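PDB 6HXI: citrate lyase, subunit 1 from Methanosaeta concilii, which probably catalyses, as part of ATP citrate lyase, the ATP-driven conversion of citrate and coenzyme A into acetyl-CoA and oxaloacetate, with release of ADP and phosphate. Local coordinates for residues Arg7-Asn13 against Asn31-Val35; Val120-Ser124 against Leu186-Tyr190; Val348-Lys353 against Gln384-Met389. All coordinates share one frame; numbering follows the deposited sequence.

Contact 1. Residues Arg7-Asn13 against Asn31-Val35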
loop_
_atom_site.group_PDB
_atom_site.type_symbol
_atom_site.label_atom_id
_atom_site.label_comp_id
_atom_site.label_asym_id
_atom_site.label_seq_id
_atom_site.Cartn_x
_atom_site.Cartn_y
_atom_site.Cartn_z
ATOM N N ARG C 7 -61.623 3.065 26.837
ATOM C CA ARG C 7 -63.048 3.013 26.538
ATOM C C ARG C 7 -63.550 1.597 26.682
ATOM O O ARG C 7 -62.823 0.637 26.389
ATOM C CB ARG C 7 -63.363 3.522 25.120
ATOM C CG ARG C 7 -63.044 4.984 24.927
ATOM C CD ARG C 7 -63.774 5.606 23.757
ATOM N NE ARG C 7 -63.033 6.762 23.248
ATOM C CZ ARG C 7 -63.037 7.970 23.810
ATOM N NH1 ARG C 7 -62.303 8.949 23.296
ATOM N NH2 ARG C 7 -63.750 8.199 24.907
ATOM N N GLU C 8 -64.800 1.480 27.154
ATOM C CA GLU C 8 -65.549 0.230 27.305
ATOM C C GLU C 8 -65.507 -0.503 25.950
ATOM O O GLU C 8 -65.315 -1.714 25.924
ATOM C CB GLU C 8 -66.997 0.555 27.704
ATOM C CG GLU C 8 -67.788 -0.609 28.272
ATOM C CD GLU C 8 -69.201 -0.262 28.716
ATOM O OE1 GLU C 8 -69.420 0.864 29.225
ATOM O OE2 GLU C 8 -70.088 -1.133 28.576
ATOM N N TYR C 9 -65.626 0.258 24.832
ATOM C CA TYR C 9 -65.551 -0.218 23.449
ATOM C C TYR C 9 -64.256 -1.009 23.221
ATOM O O TYR C 9 -64.312 -2.149 22.755
ATOM C CB TYR C 9 -65.663 0.972 22.466
ATOM C CG TYR C 9 -65.392 0.614 21.021
ATOM C CD1 TYR C 9 -66.295 -0.152 20.291
ATOM C CD2 TYR C 9 -64.231 1.040 20.382
ATOM C CE1 TYR C 9 -66.053 -0.485 18.958
ATOM C CE2 TYR C 9 -63.959 0.681 19.062
ATOM C CZ TYR C 9 -64.882 -0.071 18.348
ATOM O OH TYR C 9 -64.654 -0.420 17.035
ATOM N N ASP C 10 -63.114 -0.426 23.624
ATOM C CA ASP C 10 -61.777 -0.989 23.501
ATOM C C ASP C 10 -61.556 -2.211 24.406
ATOM O O ASP C 10 -61.002 -3.220 23.949
ATOM C CB ASP C 10 -60.731 0.104 23.762
ATOM C CG ASP C 10 -60.773 1.273 22.782
ATOM O OD1 ASP C 10 -60.975 1.031 21.566
ATOM O OD2 ASP C 10 -60.534 2.427 23.219
ATOM N N ALA C 11 -62.019 -2.134 25.678
ATOM C CA ALA C 11 -61.891 -3.209 26.668
ATOM C C ALA C 11 -62.690 -4.470 26.250
ATOM O O ALA C 11 -62.164 -5.585 26.300
ATOM C CB ALA C 11 -62.341 -2.707 28.032
ATOM N N LYS C 12 -63.942 -4.267 25.792
ATOM C CA LYS C 12 -64.842 -5.320 25.317
ATOM C C LYS C 12 -64.329 -5.930 24.014
ATOM O O LYS C 12 -64.467 -7.137 23.823
ATOM C CB LYS C 12 -66.272 -4.792 25.145
ATOM C CG LYS C 12 -67.006 -4.640 26.466
ATOM C CD LYS C 12 -68.365 -4.023 26.297
ATOM C CE LYS C 12 -69.174 -4.258 27.543
ATOM N NZ LYS C 12 -70.518 -3.648 27.454
ATOM N N ASN C 13 -63.729 -5.102 23.131
ATOM C CA ASN C 13 -63.142 -5.545 21.865
ATOM C C ASN C 13 -61.945 -6.440 22.142
ATOM O O ASN C 13 -61.819 -7.482 21.486
ATOM C CB ASN C 13 -62.746 -4.370 20.979
ATOM C CG ASN C 13 -63.220 -4.504 19.554
ATOM O OD1 ASN C 13 -63.006 -5.524 18.880
ATOM N ND2 ASN C 13 -63.891 -3.475 19.064
ATOM N N ASN C 31 -69.647 -7.676 18.630
ATOM C CA ASN C 31 -70.633 -6.697 18.128
ATOM C C ASN C 31 -70.579 -5.395 18.917
ATOM O O ASN C 31 -71.277 -5.227 19.921
ATOM C CB ASN C 31 -72.068 -7.256 18.072
ATOM C CG ASN C 31 -72.245 -8.525 17.280
ATOM O OD1 ASN C 31 -72.662 -9.543 17.819
ATOM N ND2 ASN C 31 -71.915 -8.516 15.996
ATOM N N LEU C 32 -69.711 -4.478 18.459
ATOM C CA LEU C 32 -69.474 -3.181 19.089
ATOM C C LEU C 32 -69.325 -2.073 18.041
ATOM O O LEU C 32 -68.725 -2.278 16.977
ATOM C CB LEU C 32 -68.210 -3.241 19.962
ATOM C CG LEU C 32 -68.166 -4.274 21.088
ATOM C CD1 LEU C 32 -66.793 -4.856 21.223
ATOM C CD2 LEU C 32 -68.619 -3.677 22.401
ATOM N N ALA C 33 -69.868 -0.892 18.362
ATOM C CA ALA C 33 -69.809 0.292 17.517
ATOM C C ALA C 33 -69.543 1.522 18.388
ATOM O O ALA C 33 -70.247 1.728 19.383
ATOM C CB ALA C 33 -71.122 0.453 16.753
ATOM N N LEU C 34 -68.516 2.318 18.032
ATOM C CA LEU C 34 -68.194 3.545 18.758
ATOM C C LEU C 34 -68.579 4.757 17.926
ATOM O O LEU C 34 -68.217 4.831 16.751
ATOM C CB LEU C 34 -66.703 3.609 19.172
ATOM C CG LEU C 34 -66.297 4.764 20.123
ATOM C CD1 LEU C 34 -66.800 4.526 21.556
ATOM C CD2 LEU C 34 -64.811 4.981 20.111
ATOM N N VAL C 35 -69.291 5.716 18.543
ATOM C CA VAL C 35 -69.752 6.941 17.889
ATOM C C VAL C 35 -69.065 8.181 18.480
ATOM O O VAL C 35 -69.394 8.607 19.592
ATOM C CB VAL C 35 -71.306 7.044 17.878
ATOM C CG1 VAL C 35 -71.783 8.355 17.258
ATOM C CG2 VAL C 35 -71.920 5.862 17.143
#
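Leu34 places its CB over the centre of the Tyr9 ring, 3.7 Å from the ring centroid and 10° off the ring normal, a CH-pi contact on one face of the phenol. Tyr9 CG lies anti to the backbone N (chi1 171°), which carries the ring out from the first turn of its helix and across the chain of the strand. Leu32 meets the same ring obliquely, its CB 3.6 Å from Tyr9 CE1, while its carbonyl carbon lies at the ring edge. Ala33, between the two leucines, points its CB away from the helix.

Elsewhere the leucine methyls lie against the helix and its side-chain stems. The branches of Leu32 part over the helix: CD2 touches Lys12 CB at 3.8 Å, and CD1 comes to 3.6 Å from Asn13 N, an amide already bonded within the helix to Tyr9 O. Leu34 reaches the other way, its CD2 lying 3.8 Å from Arg7 CD, with the two side chains crossing at about a right angle.

These residues belong to an ATP-grasp domain. Strand 33-35 is an outermost strand, within this chain, of a four-stranded antiparallel sheet, whereas the side of helix 8-18 that carries Ala11 and Lys12 rests on Met215 of the six-stranded sheet, so the helix joins the two sheets.

Polar groups work around this apolar seam rather than through it. Lys12 NZ forms a salt bridge to Glu8 OE2 at 2.8 Å, in which the oxygen offers its anti lone pair; the lysine has a second charged partner in Glu109, and Glu8 OE2 also pairs with Lys59. At the N-cap position Arg7 hydrogen-bonds through NH2 to Asp61 O, and the Asp61 carboxylate accepts the backbone N-H groups of Glu8 and Tyr9.

Contact 2. Residues Val120-Ser124 against Leu186-Tyr190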
loop_
_atom_site.group_PDB
_atom_site.type_symbol
_atom_site.label_atom_id
_atom_site.label_comp_id
_atom_site.label_asym_id
_atom_site.label_seq_id
_atom_site.Cartn_x
_atom_site.Cartn_y
_atom_site.Cartn_z
ATOM N N VAL C 120 -67.065 -9.126 38.735
ATOM C CA VAL C 120 -65.671 -9.594 38.726
ATOM C C VAL C 120 -64.713 -8.411 38.518
ATOM O O VAL C 120 -64.928 -7.588 37.631
ATOM C CB VAL C 120 -65.381 -10.794 37.762
ATOM C CG1 VAL C 120 -65.573 -10.417 36.293
ATOM C CG2 VAL C 120 -63.987 -11.370 37.992
ATOM N N ALA C 121 -63.658 -8.337 39.334
ATOM C CA ALA C 121 -62.644 -7.294 39.203
ATOM C C ALA C 121 -61.239 -7.801 39.515
ATOM O O ALA C 121 -61.030 -8.531 40.492
ATOM C CB ALA C 121 -62.985 -6.096 40.077
ATOM N N ILE C 122 -60.269 -7.407 38.677
ATOM C CA ILE C 122 -58.876 -7.771 38.878
ATOM C C ILE C 122 -58.059 -6.494 39.029
ATOM O O ILE C 122 -58.149 -5.582 38.215
ATOM C CB ILE C 122 -58.276 -8.787 37.863
ATOM C CG1 ILE C 122 -59.233 -9.966 37.575
ATOM C CG2 ILE C 122 -56.888 -9.302 38.355
ATOM C CD1 ILE C 122 -58.875 -10.766 36.338
ATOM N N SER C 123 -57.313 -6.431 40.126
ATOM C CA SER C 123 -56.448 -5.332 40.527
ATOM C C SER C 123 -55.171 -5.959 41.057
ATOM O O SER C 123 -55.175 -7.134 41.418
ATOM C CB SER C 123 -57.120 -4.557 41.654
ATOM O OG SER C 123 -56.746 -3.195 41.604
ATOM N N SER C 124 -54.085 -5.193 41.152
ATOM C CA SER C 124 -52.855 -5.752 41.694
ATOM C C SER C 124 -52.413 -5.086 42.985
ATOM O O SER C 124 -52.709 -3.911 43.201
ATOM C CB SER C 124 -51.748 -5.683 40.662
ATOM O OG SER C 124 -52.073 -6.434 39.506
ATOM N N LEU C 186 -59.955 -14.794 32.576
ATOM C CA LEU C 186 -59.911 -13.340 32.745
ATOM C C LEU C 186 -58.599 -12.897 33.371
ATOM O O LEU C 186 -58.055 -11.879 32.946
ATOM C CB LEU C 186 -61.107 -12.821 33.549
ATOM C CG LEU C 186 -61.376 -11.315 33.446
ATOM C CD1 LEU C 186 -62.050 -10.974 32.135
ATOM C CD2 LEU C 186 -62.230 -10.843 34.604
ATOM N N TRP C 187 -58.070 -13.683 34.343
ATOM C CA TRP C 187 -56.765 -13.424 34.964
ATOM C C TRP C 187 -55.643 -13.563 33.923
ATOM O O TRP C 187 -54.730 -12.743 33.904
ATOM C CB TRP C 187 -56.485 -14.353 36.157
ATOM C CG TRP C 187 -55.138 -14.074 36.758
ATOM C CD1 TRP C 187 -54.802 -13.026 37.564
ATOM C CD2 TRP C 187 -53.918 -14.759 36.461
ATOM N NE1 TRP C 187 -53.454 -13.045 37.831
ATOM C CE2 TRP C 187 -52.880 -14.083 37.144
ATOM C CE3 TRP C 187 -53.592 -15.861 35.650
ATOM C CZ2 TRP C 187 -51.549 -14.515 37.098
ATOM C CZ3 TRP C 187 -52.278 -16.299 35.614
ATOM C CH2 TRP C 187 -51.271 -15.626 36.327
ATOM N N ARG C 188 -55.715 -14.604 33.072
ATOM C CA ARG C 188 -54.723 -14.865 32.026
ATOM C C ARG C 188 -54.750 -13.717 31.024
ATOM O O ARG C 188 -53.701 -13.212 30.633
ATOM C CB ARG C 188 -55.003 -16.219 31.348
ATOM C CG ARG C 188 -54.871 -17.414 32.282
ATOM C CD ARG C 188 -54.762 -18.702 31.483
ATOM N NE ARG C 188 -55.135 -19.884 32.265
ATOM C CZ ARG C 188 -54.308 -20.567 33.056
ATOM N NH1 ARG C 188 -53.049 -20.171 33.218
ATOM N NH2 ARG C 188 -54.742 -21.631 33.716
ATOM N N PHE C 189 -55.956 -13.256 30.687
ATOM C CA PHE C 189 -56.198 -12.119 29.820
ATOM C C PHE C 189 -55.617 -10.839 30.450
ATOM O O PHE C 189 -54.949 -10.077 29.770
ATOM C CB PHE C 189 -57.710 -11.999 29.554
ATOM C CG PHE C 189 -58.182 -10.748 28.852
ATOM C CD1 PHE C 189 -57.974 -10.578 27.488
ATOM C CD2 PHE C 189 -58.871 -9.757 29.550
ATOM C CE1 PHE C 189 -58.412 -9.423 26.837
ATOM C CE2 PHE C 189 -59.310 -8.601 28.897
ATOM C CZ PHE C 189 -59.077 -8.441 27.541
ATOM N N TYR C 190 -55.830 -10.642 31.753
ATOM C CA TYR C 190 -55.332 -9.494 32.532
ATOM C C TYR C 190 -53.782 -9.480 32.511
ATOM O O TYR C 190 -53.161 -8.452 32.204
ATOM C CB TYR C 190 -55.877 -9.621 33.973
ATOM C CG TYR C 190 -55.372 -8.592 34.965
ATOM C CD1 TYR C 190 -56.051 -7.396 35.164
ATOM C CD2 TYR C 190 -54.270 -8.858 35.777
ATOM C CE1 TYR C 190 -55.605 -6.456 36.094
ATOM C CE2 TYR C 190 -53.832 -7.938 36.725
ATOM C CZ TYR C 190 -54.499 -6.735 36.874
ATOM O OH TYR C 190 -54.066 -5.815 37.793
#
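A hydrogen bond of 2.7 Å joins Tyr190 OH and Ser124 OG, with the serine oxygen lying in the plane of the phenol at its edge. The pair closes one end of the interface where helix 173-192 packs on the six-stranded antiparallel sheet of the ATP-grasp domain, through strand 118-125. The short segments of helix and strand approach to 9.7 Å between axes, with 38° between their N-to-C directions. Each hydroxyl has a further partner: Ser124 OG hydrogen-bonds to Asp129 OD1, and Tyr190 OH makes a weak hydrogen bond to Ala196 O. The other Asp129 oxygen, OD2, takes the indole N-H of Trp187, so one carboxylate is shared by a strand serine and a helix tryptophan.

Next to the hydroxyl pair, Ile122 carries the apolar part. Its CG2 sits over the centre of the Tyr190 ring, 3.5 Å from the centroid and 3° off the normal, a nearly vertical CH-pi contact. With CG anti to the backbone N (chi1 175°), the Tyr190 side chain runs past that of Ile122 in the opposite direction, which brings the ring face over CG2. A phenylalanine here lacks the hydroxyl and would probably leave Ser124 OG without its partner from the helix and Ala196 O without its weak bond.

Ser124 also faces the partner protein of the complex: its O is hydrogen-bonded to Tyr207 OH of the succinyl-CoA ligase subunit alpha chain. Deeper in the interface Val120 and Leu186 reach toward each other tip to tip, CG1 to CD2 at 3.8 Å. That same Leu186 CD2 lies 3.8 Å from Ile122 CD1, a methyl that presses on the helix backbone, 3.6 Å from Trp187 N.

Contact 3. Residues Val348-Lys353 against Gln384-Met389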
loop_
_atom_site.group_PDB
_atom_site.type_symbol
_atom_site.label_atom_id
_atom_site.label_comp_id
_atom_site.label_asym_id
_atom_site.label_seq_id
_atom_site.Cartn_x
_atom_site.Cartn_y
_atom_site.Cartn_z
ATOM N N VAL C 348 -26.568 19.547 32.830
ATOM C CA VAL C 348 -27.182 20.883 32.864
ATOM C C VAL C 348 -26.736 21.751 31.669
ATOM O O VAL C 348 -27.507 22.590 31.201
ATOM C CB VAL C 348 -26.964 21.580 34.236
ATOM C CG1 VAL C 348 -27.687 22.931 34.305
ATOM C CG2 VAL C 348 -27.403 20.677 35.391
ATOM N N ALA C 349 -25.504 21.536 31.173
ATOM C CA ALA C 349 -24.946 22.271 30.042
ATOM C C ALA C 349 -25.685 21.949 28.761
ATOM O O ALA C 349 -26.025 22.874 28.022
ATOM C CB ALA C 349 -23.470 21.958 29.878
ATOM N N LYS C 350 -25.891 20.636 28.472
ATOM C CA LYS C 350 -26.574 20.120 27.268
ATOM C C LYS C 350 -28.062 20.469 27.278
ATOM O O LYS C 350 -28.590 20.900 26.250
ATOM C CB LYS C 350 -26.408 18.587 27.134
ATOM C CG LYS C 350 -24.986 18.120 26.898
ATOM C CD LYS C 350 -24.922 16.605 26.782
ATOM C CE LYS C 350 -23.493 16.125 26.772
ATOM N NZ LYS C 350 -23.405 14.641 26.725
ATOM N N THR C 351 -28.742 20.269 28.440
ATOM C CA THR C 351 -30.173 20.576 28.583
ATOM C C THR C 351 -30.409 22.087 28.466
ATOM O O THR C 351 -31.243 22.498 27.651
ATOM C CB THR C 351 -30.795 19.980 29.858
ATOM O OG1 THR C 351 -30.190 20.541 31.014
ATOM C CG2 THR C 351 -30.749 18.467 29.895
ATOM N N PHE C 352 -29.644 22.915 29.245
ATOM C CA PHE C 352 -29.793 24.373 29.190
ATOM C C PHE C 352 -29.358 24.948 27.850
ATOM O O PHE C 352 -29.859 26.003 27.493
ATOM C CB PHE C 352 -29.120 25.086 30.373
ATOM C CG PHE C 352 -29.915 25.065 31.665
ATOM C CD1 PHE C 352 -31.023 24.230 31.814
ATOM C CD2 PHE C 352 -29.553 25.873 32.733
ATOM C CE1 PHE C 352 -31.749 24.206 33.000
ATOM C CE2 PHE C 352 -30.284 25.850 33.920
ATOM C CZ PHE C 352 -31.382 25.023 34.041
ATOM N N LYS C 353 -28.522 24.235 27.067
ATOM C CA LYS C 353 -28.172 24.679 25.716
ATOM C C LYS C 353 -29.428 24.650 24.834
ATOM O O LYS C 353 -29.615 25.565 24.042
ATOM C CB LYS C 353 -27.045 23.833 25.093
ATOM C CG LYS C 353 -26.697 24.248 23.668
ATOM C CD LYS C 353 -25.305 23.847 23.253
ATOM C CE LYS C 353 -24.813 24.696 22.101
ATOM N NZ LYS C 353 -25.311 24.216 20.786
ATOM N N GLN C 384 -21.533 25.871 33.849
ATOM C CA GLN C 384 -21.560 26.129 32.406
ATOM C C GLN C 384 -22.998 26.441 31.937
ATOM O O GLN C 384 -23.182 27.355 31.127
ATOM C CB GLN C 384 -20.977 24.930 31.646
ATOM C CG GLN C 384 -20.969 25.086 30.127
ATOM C CD GLN C 384 -20.494 23.852 29.390
ATOM O OE1 GLN C 384 -19.989 22.885 29.980
ATOM N NE2 GLN C 384 -20.621 23.876 28.067
ATOM N N GLY C 385 -23.985 25.698 32.450
ATOM C CA GLY C 385 -25.395 25.907 32.137
ATOM C C GLY C 385 -25.924 27.251 32.638
ATOM O O GLY C 385 -26.602 27.970 31.896
ATOM N N LEU C 386 -25.612 27.603 33.891
ATOM C CA LEU C 386 -26.034 28.879 34.476
ATOM C C LEU C 386 -25.315 30.052 33.773
ATOM O O LEU C 386 -25.897 31.129 33.665
ATOM C CB LEU C 386 -25.797 28.945 36.003
ATOM C CG LEU C 386 -26.400 27.877 36.940
ATOM C CD1 LEU C 386 -26.102 28.229 38.387
ATOM C CD2 LEU C 386 -27.906 27.730 36.777
ATOM N N LYS C 387 -24.067 29.838 33.282
ATOM C CA LYS C 387 -23.293 30.842 32.529
ATOM C C LYS C 387 -24.027 31.200 31.221
ATOM O O LYS C 387 -24.120 32.379 30.890
ATOM C CB LYS C 387 -21.872 30.342 32.212
ATOM C CG LYS C 387 -20.871 31.471 31.934
ATOM C CD LYS C 387 -19.719 31.043 31.012
ATOM C CE LYS C 387 -18.632 30.237 31.700
ATOM N NZ LYS C 387 -17.886 29.380 30.739
ATOM N N LEU C 388 -24.552 30.180 30.496
ATOM C CA LEU C 388 -25.331 30.326 29.259
ATOM C C LEU C 388 -26.584 31.174 29.499
ATOM O O LEU C 388 -26.888 32.040 28.687
ATOM C CB LEU C 388 -25.779 28.940 28.731
ATOM C CG LEU C 388 -24.729 28.020 28.117
ATOM C CD1 LEU C 388 -25.267 26.584 28.029
ATOM C CD2 LEU C 388 -24.300 28.515 26.754
ATOM N N MET C 389 -27.314 30.898 30.607
ATOM C CA MET C 389 -28.541 31.599 31.022
ATOM C C MET C 389 -28.256 33.046 31.428
ATOM O O MET C 389 -29.079 33.911 31.159
ATOM C CB MET C 389 -29.234 30.879 32.202
ATOM C CG MET C 389 -29.799 29.495 31.890
ATOM S SD MET C 389 -31.172 29.394 30.703
ATOM C CE MET C 389 -32.271 30.659 31.286
#
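Helices 348-361 and 382-396 belong to two successive beta-alpha-beta crossovers (334-338 to 371-376, and 371-376 to 400-403) of the parallel sheet, within the citrate-binding region of the protein; the Val348 side chain is about 7 Å from bound citrate. Their short segments run nearly parallel, 25° apart, with axes 8.1 Å from each other at closest approach. This spacing rests on two small residues: Ala349 CA and Gly385 CA are 4.2 Å apart, and a side chain on Gly385 would run into Val348 CG1. Gln384, extended beyond CG, brings its amide alongside the alanine, CD 3.6 Å from Ala349 CB.

Phe352 fills the inner side. Gly385 O lies at the edge of its ring, 3.7 Å from Phe352 CD2, and Val348 CG1 sits above one face, offset toward the rim. Met389, bent at both outer torsions, adds an oblique Met-aromatic contact, with SD 4.9 Å from the ring centroid, while its CG touches Phe352 CD2. Both side chains also rest on Val375 of the sheet. With no polar bond joining the segments, the association relies on close apolar fit and dispersion.

The contacts follow one another along the chain, each closing before the next opens. Contacts 1 and 2 share the ATP-grasp region; their centres are 18 Å apart and their nearest atoms about 4 Å, without touching. Helix 8-18 links them, since beyond contact 1 its Leu14 and Leu15 pack on helix 173-192 of contact 2, so helix 8-18 lies between the strand of contact 1 and the helix of contact 2. Contact 3 lies on the other side of the chain's centre, with its centre about 48 Å from each of the others, in the citrate-binding region with its own parallel sheet. The chain thus separates a nucleotide-binding type of fold from the part that carries citrate.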